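Local structure of tryptophan decarboxylase 1 (Oryza sativa subsp. japonica, 6KHO) at residues L150-S155 and C340-D345; A185-A190 and A224-A229. The protein catalyses the pyridoxal 5'-phosphate-dependent decarboxylation of L-tryptophan to tryptamine and of 5-hydroxy-L-tryptophan to serotonin, and works as a homodimer. One frame throughout, in Å; residues are numbered along the deposited sequence.

Contact 1 of 2, residues L150-S155 and C340-D345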
ATOM      1  N   LEU A 150       7.230   6.494 -22.098  1.00 29.26           N
ATOM      2  CA  LEU A 150       8.263   5.463 -22.080  1.00 31.10           C
ATOM      3  C   LEU A 150       8.415   4.764 -23.418  1.00 35.21           C
ATOM      4  O   LEU A 150       9.332   3.947 -23.573  1.00 34.90           O
ATOM      5  CB  LEU A 150       7.947   4.403 -21.025  1.00 29.95           C
ATOM      6  CG  LEU A 150       7.971   4.837 -19.563  1.00 32.61           C
ATOM      7  CD1 LEU A 150       7.378   3.739 -18.682  1.00 30.11           C
ATOM      8  CD2 LEU A 150       9.393   5.144 -19.159  1.00 33.52           C
ATOM      9  N   ASN A 151       7.522   5.034 -24.363  1.00 34.83           N
ATOM     10  CA  ASN A 151       7.510   4.325 -25.633  1.00 36.30           C
ATOM     11  C   ASN A 151       7.427   2.818 -25.431  1.00 36.12           C
ATOM     12  O   ASN A 151       8.084   2.044 -26.130  1.00 32.93           O
ATOM     13  CB  ASN A 151       8.729   4.690 -26.469  1.00 37.50           C
ATOM     14  CG  ASN A 151       8.370   5.578 -27.596  1.00 47.03           C
ATOM     15  OD1 ASN A 151       7.856   5.115 -28.613  1.00 56.30           O
ATOM     16  ND2 ASN A 151       8.576   6.875 -27.415  1.00 48.41           N
ATOM     17  N   LEU A 152       6.616   2.390 -24.465  1.00 32.61           N
ATOM     18  CA  LEU A 152       6.368   0.963 -24.340  1.00 34.70           C
ATOM     19  C   LEU A 152       5.677   0.446 -25.602  1.00 39.32           C
ATOM     20  O   LEU A 152       4.893   1.166 -26.224  1.00 35.05           O
ATOM     21  CB  LEU A 152       5.509   0.658 -23.118  1.00 33.96           C
ATOM     22  CG  LEU A 152       6.139   0.916 -21.747  1.00 32.77           C
ATOM     23  CD1 LEU A 152       5.228   0.367 -20.662  1.00 30.13           C
ATOM     24  CD2 LEU A 152       7.521   0.275 -21.638  1.00 36.01           C
ATOM     25  N   PRO A 153       5.977  -0.784 -26.018  1.00 37.68           N
ATOM     26  CA  PRO A 153       5.181  -1.422 -27.073  1.00 42.13           C
ATOM     27  C   PRO A 153       3.695  -1.388 -26.732  1.00 43.29           C
ATOM     28  O   PRO A 153       3.304  -1.430 -25.558  1.00 37.95           O
ATOM     29  CB  PRO A 153       5.712  -2.861 -27.100  1.00 36.13           C
ATOM     30  CG  PRO A 153       7.094  -2.760 -26.552  1.00 42.12           C
ATOM     31  CD  PRO A 153       7.098  -1.624 -25.566  1.00 36.46           C
ATOM     32  N   THR A 154       2.863  -1.317 -27.776  1.00 41.26           N
ATOM     33  CA  THR A 154       1.421  -1.224 -27.566  1.00 41.82           C
ATOM     34  C   THR A 154       0.862  -2.481 -26.918  1.00 38.91           C
ATOM     35  O   THR A 154      -0.222  -2.431 -26.325  1.00 40.96           O
ATOM     36  CB  THR A 154       0.686  -0.960 -28.889  1.00 44.29           C
ATOM     37  OG1 THR A 154       1.149  -1.872 -29.885  1.00 48.65           O
ATOM     38  CG2 THR A 154       0.933   0.452 -29.369  1.00 47.97           C
ATOM     39  N   SER A 155       1.583  -3.599 -27.000  1.00 38.42           N
ATOM     40  CA  SER A 155       1.152  -4.806 -26.309  1.00 37.00           C
ATOM     41  C   SER A 155       1.043  -4.612 -24.794  1.00 35.19           C
ATOM     42  O   SER A 155       0.409  -5.436 -24.127  1.00 35.68           O
ATOM     43  CB  SER A 155       2.108  -5.960 -26.630  1.00 37.69           C
ATOM     44  OG  SER A 155       3.453  -5.615 -26.332  1.00 37.41           O
ATOM     45  N   CYS A 340       4.306   1.629 -10.955  1.00 24.42           N
ATOM     46  CA  CYS A 340       3.489   1.263 -12.104  1.00 26.69           C
ATOM     47  C   CYS A 340       3.934  -0.095 -12.627  1.00 28.25           C
ATOM     48  O   CYS A 340       5.116  -0.286 -12.912  1.00 27.55           O
ATOM     49  CB  CYS A 340       3.601   2.326 -13.199  1.00 26.44           C
ATOM     50  SG  CYS A 340       2.936   3.924 -12.616  1.00 28.85           S
ATOM     51  N   LEU A 341       2.990  -1.028 -12.750  1.00 24.14           N
ATOM     52  CA  LEU A 341       3.246  -2.352 -13.307  1.00 25.26           C
ATOM     53  C   LEU A 341       2.507  -2.493 -14.627  1.00 26.57           C
ATOM     54  O   LEU A 341       1.306  -2.220 -14.687  1.00 25.78           O
ATOM     55  CB  LEU A 341       2.781  -3.448 -12.342  1.00 24.39           C
ATOM     56  CG  LEU A 341       2.660  -4.851 -12.951  1.00 25.19           C
ATOM     57  CD1 LEU A 341       4.054  -5.378 -13.345  1.00 25.75           C
ATOM     58  CD2 LEU A 341       1.971  -5.789 -11.975  1.00 25.35           C
ATOM     59  N   TYR A 342       3.210  -2.943 -15.667  1.00 26.44           N
ATOM     60  CA  TYR A 342       2.628  -3.203 -16.981  1.00 26.63           C
ATOM     61  C   TYR A 342       2.815  -4.674 -17.323  1.00 29.25           C
ATOM     62  O   TYR A 342       3.880  -5.237 -17.064  1.00 23.94           O
ATOM     63  CB  TYR A 342       3.286  -2.349 -18.075  1.00 23.50           C
ATOM     64  CG  TYR A 342       3.082  -0.859 -17.896  1.00 29.43           C
ATOM     65  CD1 TYR A 342       3.972  -0.105 -17.141  1.00 29.09           C
ATOM     66  CD2 TYR A 342       1.986  -0.211 -18.470  1.00 27.82           C
ATOM     67  CE1 TYR A 342       3.789   1.268 -16.972  1.00 29.87           C
ATOM     68  CE2 TYR A 342       1.794   1.165 -18.314  1.00 28.75           C
ATOM     69  CZ  TYR A 342       2.699   1.896 -17.567  1.00 29.22           C
ATOM     70  OH  TYR A 342       2.514   3.249 -17.395  1.00 25.91           O
ATOM     71  N   VAL A 343       1.779  -5.297 -17.896  1.00 28.07           N
ATOM     72  CA  VAL A 343       1.840  -6.704 -18.284  1.00 25.96           C
ATOM     73  C   VAL A 343       1.309  -6.851 -19.702  1.00 29.44           C
ATOM     74  O   VAL A 343       0.432  -6.097 -20.135  1.00 27.44           O
ATOM     75  CB  VAL A 343       1.057  -7.617 -17.306  1.00 29.19           C
ATOM     76  CG1 VAL A 343       1.588  -7.460 -15.868  1.00 28.35           C
ATOM     77  CG2 VAL A 343      -0.425  -7.319 -17.348  1.00 30.24           C
ATOM     78  N   ARG A 344       1.833  -7.845 -20.431  1.00 27.44           N
ATOM     79  CA  ARG A 344       1.339  -8.066 -21.782  1.00 29.10           C
ATOM     80  C   ARG A 344       0.028  -8.841 -21.813  1.00 36.33           C
ATOM     81  O   ARG A 344      -0.700  -8.754 -22.809  1.00 34.81           O
ATOM     82  CB  ARG A 344       2.402  -8.771 -22.622  1.00 32.85           C
ATOM     83  CG  ARG A 344       3.352  -7.756 -23.266  1.00 34.85           C
ATOM     84  CD  ARG A 344       4.517  -8.427 -23.950  1.00 38.38           C
ATOM     85  NE  ARG A 344       4.068  -9.429 -24.900  1.00 44.40           N
ATOM     86  CZ  ARG A 344       4.762 -10.517 -25.215  1.00 46.67           C
ATOM     87  NH1 ARG A 344       5.934 -10.748 -24.637  1.00 44.03           N
ATOM     88  NH2 ARG A 344       4.277 -11.375 -26.099  1.00 51.71           N
ATOM     89  N   ASP A 345      -0.321  -9.551 -20.735  1.00 33.39           N
ATOM     90  CA  ASP A 345      -1.578 -10.307 -20.690  1.00 33.60           C
ATOM     91  C   ASP A 345      -2.191 -10.188 -19.299  1.00 32.85           C
ATOM     92  O   ASP A 345      -1.855 -10.964 -18.400  1.00 35.11           O
ATOM     93  CB  ASP A 345      -1.349 -11.770 -21.065  1.00 35.57           C
ATOM     94  CG  ASP A 345      -2.651 -12.510 -21.309  1.00 41.27           C
ATOM     95  OD1 ASP A 345      -3.720 -11.934 -21.008  1.00 41.91           O
ATOM     96  OD2 ASP A 345      -2.615 -13.656 -21.802  1.00 46.52           O
TER
HETATM   97  O   HOH W   1      -0.430  -7.724 -25.083  1.00 37.45           O
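Leu152 lays one methyl on the ring of Tyr342, and this CH-pi contact is the apolar half of the meeting between the loop 150-155 and the end of strand 339-343. CD1 of Leu152 stands 3.8 Å from the centroid of the Tyr342 ring and 13° off its normal, over the centre of one face, and the two side chains cross at about a right angle. Chi1 of Tyr342 (-64°) sets the ring beside its own backbone N, and chi2 (89°) turns this face to the leucine. Its hydroxyl bonds to Leu143 O in helix 133-149, so the ring is held at its far end as well. A leucine in place of Tyr342 would probably leave that carbonyl without its hydroxyl partner and the Leu152 methyl without a flat face to rest on.

Ser155 OG lies 3.7 Å from CG of Arg344. The arginine's methylenes offer the serine an apolar flank, while its charged end goes elsewhere, NH1 donating to Val321 O.

The polar link runs through water 1, which donates to Ser155 O at 2.6 Å and to Arg344 O at 2.5 Å, two oxygens that cannot bond to each other; Thr166 OG1 is a second partner of Arg344 O. Loop and strand end are thus joined by dispersion forces and a shared water, with no direct hydrogen bond between them.

Contact 2 of 2, residues A185-A190 and A224-A229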
ATOM      1  N   ALA A 185       1.489 -15.259 -10.618  1.00 27.24           N
ATOM      2  CA  ALA A 185       0.959 -15.658 -11.921  1.00 31.12           C
ATOM      3  C   ALA A 185       1.872 -16.682 -12.597  1.00 29.05           C
ATOM      4  O   ALA A 185       1.402 -17.698 -13.127  1.00 27.15           O
ATOM      5  CB  ALA A 185       0.761 -14.425 -12.802  1.00 28.60           C
ATOM      6  N   ALA A 186       3.185 -16.443 -12.571  1.00 25.69           N
ATOM      7  CA  ALA A 186       4.119 -17.388 -13.183  1.00 29.58           C
ATOM      8  C   ALA A 186       4.088 -18.726 -12.461  1.00 27.86           C
ATOM      9  O   ALA A 186       4.075 -19.788 -13.099  1.00 29.16           O
ATOM     10  CB  ALA A 186       5.536 -16.813 -13.189  1.00 24.98           C
ATOM     11  N   ARG A 187       4.076 -18.688 -11.122  1.00 28.67           N
ATOM     12  CA  ARG A 187       3.975 -19.899 -10.315  1.00 29.61           C
ATOM     13  C   ARG A 187       2.748 -20.723 -10.688  1.00 30.76           C
ATOM     14  O   ARG A 187       2.840 -21.938 -10.916  1.00 29.17           O
ATOM     15  CB  ARG A 187       3.930 -19.529  -8.831  1.00 25.83           C
ATOM     16  CG  ARG A 187       3.843 -20.732  -7.870  1.00 28.00           C
ATOM     17  CD  ARG A 187       3.367 -20.307  -6.469  1.00 31.72           C
ATOM     18  NE  ARG A 187       1.943 -19.960  -6.463  1.00 32.70           N
ATOM     19  CZ  ARG A 187       1.304 -19.358  -5.460  1.00 32.07           C
ATOM     20  NH1 ARG A 187       1.956 -19.009  -4.349  1.00 28.97           N
ATOM     21  NH2 ARG A 187       0.007 -19.094  -5.575  1.00 29.49           N
ATOM     22  N   ASP A 188       1.584 -20.077 -10.749  1.00 28.51           N
ATOM     23  CA  ASP A 188       0.356 -20.829 -10.980  1.00 28.65           C
ATOM     24  C   ASP A 188       0.366 -21.474 -12.363  1.00 28.46           C
ATOM     25  O   ASP A 188      -0.084 -22.615 -12.524  1.00 29.56           O
ATOM     26  CB  ASP A 188      -0.861 -19.918 -10.782  1.00 31.32           C
ATOM     27  CG  ASP A 188      -1.078 -19.553  -9.298  1.00 35.48           C
ATOM     28  OD1 ASP A 188      -0.395 -20.167  -8.436  1.00 31.19           O
ATOM     29  OD2 ASP A 188      -1.924 -18.669  -8.991  1.00 34.70           O
ATOM     30  N   ALA A 189       0.916 -20.773 -13.359  1.00 27.70           N
ATOM     31  CA  ALA A 189       0.988 -21.323 -14.706  1.00 30.46           C
ATOM     32  C   ALA A 189       1.955 -22.499 -14.768  1.00 31.67           C
ATOM     33  O   ALA A 189       1.672 -23.507 -15.429  1.00 31.85           O
ATOM     34  CB  ALA A 189       1.399 -20.230 -15.694  1.00 30.84           C
ATOM     35  N   ALA A 190       3.095 -22.393 -14.078  1.00 26.57           N
ATOM     36  CA  ALA A 190       4.079 -23.471 -14.088  1.00 33.43           C
ATOM     37  C   ALA A 190       3.529 -24.727 -13.417  1.00 33.31           C
ATOM     38  O   ALA A 190       3.684 -25.841 -13.938  1.00 31.60           O
ATOM     39  CB  ALA A 190       5.370 -23.010 -13.402  1.00 29.68           C
ATOM     40  N   ALA A 224       5.740 -16.012  -1.941  1.00 30.14           N
ATOM     41  CA  ALA A 224       4.929 -16.803  -2.861  1.00 33.85           C
ATOM     42  C   ALA A 224       5.146 -18.307  -2.712  1.00 35.14           C
ATOM     43  O   ALA A 224       4.460 -19.085  -3.389  1.00 33.69           O
ATOM     44  CB  ALA A 224       5.218 -16.377  -4.303  1.00 31.93           C
ATOM     45  N   GLY A 225       6.066 -18.741  -1.855  1.00 35.63           N
ATOM     46  CA  GLY A 225       6.209 -20.151  -1.543  1.00 34.36           C
ATOM     47  C   GLY A 225       7.253 -20.907  -2.332  1.00 35.19           C
ATOM     48  O   GLY A 225       7.258 -22.147  -2.285  1.00 38.60           O
ATOM     49  N   PHE A 226       8.133 -20.221  -3.054  1.00 33.92           N
ATOM     50  CA  PHE A 226       9.209 -20.913  -3.745  1.00 33.73           C
ATOM     51  C   PHE A 226      10.219 -21.440  -2.732  1.00 38.74           C
ATOM     52  O   PHE A 226      10.482 -20.802  -1.709  1.00 37.75           O
ATOM     53  CB  PHE A 226       9.912 -19.982  -4.724  1.00 32.01           C
ATOM     54  CG  PHE A 226       9.102 -19.665  -5.955  1.00 33.68           C
ATOM     55  CD1 PHE A 226       8.244 -18.575  -5.971  1.00 33.96           C
ATOM     56  CD2 PHE A 226       9.184 -20.471  -7.074  1.00 29.94           C
ATOM     57  CE1 PHE A 226       7.501 -18.274  -7.099  1.00 32.24           C
ATOM     58  CE2 PHE A 226       8.439 -20.187  -8.204  1.00 34.66           C
ATOM     59  CZ  PHE A 226       7.600 -19.084  -8.223  1.00 32.40           C
ATOM     60  N   ASP A 227      10.797 -22.598  -3.029  1.00 36.58           N
ATOM     61  CA  ASP A 227      11.779 -23.185  -2.126  1.00 40.95           C
ATOM     62  C   ASP A 227      13.060 -22.357  -2.131  1.00 36.04           C
ATOM     63  O   ASP A 227      13.593 -22.061  -3.206  1.00 38.32           O
ATOM     64  CB  ASP A 227      12.091 -24.620  -2.530  1.00 44.93           C
ATOM     65  CG  ASP A 227      12.723 -25.404  -1.404  1.00 44.70           C
ATOM     66  OD1 ASP A 227      13.892 -25.119  -1.051  1.00 43.38           O
ATOM     67  OD2 ASP A 227      12.028 -26.275  -0.852  1.00 44.31           O
ATOM     68  N   PRO A 228      13.588 -21.973  -0.965  1.00 40.89           N
ATOM     69  CA  PRO A 228      14.841 -21.190  -0.949  1.00 41.95           C
ATOM     70  C   PRO A 228      16.007 -21.876  -1.643  1.00 40.13           C
ATOM     71  O   PRO A 228      16.889 -21.186  -2.171  1.00 44.15           O
ATOM     72  CB  PRO A 228      15.113 -20.995   0.551  1.00 49.35           C
ATOM     73  CG  PRO A 228      13.757 -21.098   1.194  1.00 48.74           C
ATOM     74  CD  PRO A 228      13.018 -22.138   0.384  1.00 43.65           C
ATOM     75  N   ALA A 229      16.037 -23.210  -1.673  1.00 40.90           N
ATOM     76  CA  ALA A 229      17.089 -23.923  -2.393  1.00 42.58           C
ATOM     77  C   ALA A 229      16.998 -23.738  -3.904  1.00 43.13           C
ATOM     78  O   ALA A 229      17.976 -23.996  -4.607  1.00 39.80           O
ATOM     79  CB  ALA A 229      17.039 -25.410  -2.059  1.00 43.25           C
TER
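Helix 215-223 closes in a Schellman motif at Gly225, and the carbonyl of Ala224 in that turn takes a bond from Arg187 of helix 175-194, at the dimer interface. Arg187 NH1 donates to Ala224 O at 2.7 Å, with an N-H...O angle of 151°. The oxygen lies at the edge of the guanidinium, almost in its plane, whereas the donor is tilted 22° from the carbonyl plane. The chain extends away with CG anti to the backbone N of Arg187 (chi1 -179°), then bends at chi3 and brings the guanidinium round to both partners.

The other is Asp188, the next residue of the helix. Arg187 NE and NH2 each reach Asp188 OD1 at 3.1 Å, a side-on salt bridge to a single oxygen that fixes the rotation of the guanidinium and probably offsets its charge. Ser352 OG bonds to the second carboxylate oxygen. NH1 and NH2 also donate to Leu223 O and Arg222 O of the second subunit, so one arginine serves carbonyls of both chains; its several N-H groups suit it to that place.

Nearer the backbone of Arg187, CZ of Phe226 comes 3.7 Å from CB of Arg187, and the ring also packs on Leu205 and Val207 of strand 205-210. Gly225 has positive phi, where a beta carbon would collide with the preceding carbonyl oxygen, and glycine avoids this. Asp227 OD2 bonds to Val199 N of the second subunit, a further tie across the interface. Such glycine-bearing Schellman turns are a common way to end a helix, here leading toward strand 231-234, outermost in this chain in the mixed seven-stranded sheet of the type I (aspartate aminotransferase-like) PLP fold.

How the contacts relate
Both contacts belong to the pyridoxal-dependent decarboxylase domain, yet they share no helix or strand and their nearest atoms are about 7 Å apart. Each pairs with a different region of the mixed sheet: contact 1 involves strand 339-343, next to strand 168-172, outermost in this chain, whereas contact 2 lies near the other end, over strand 205-210. In sequence, both segments of contact 2 fall between those of contact 1. Contact 1 is partly buried, touches no other chain, and relies on a methyl-on-ring contact and a bridging water. Contact 2 is buried, and there the arginine's charge is probably balanced by an aspartate, with carbonyls of two subunits as further acceptors.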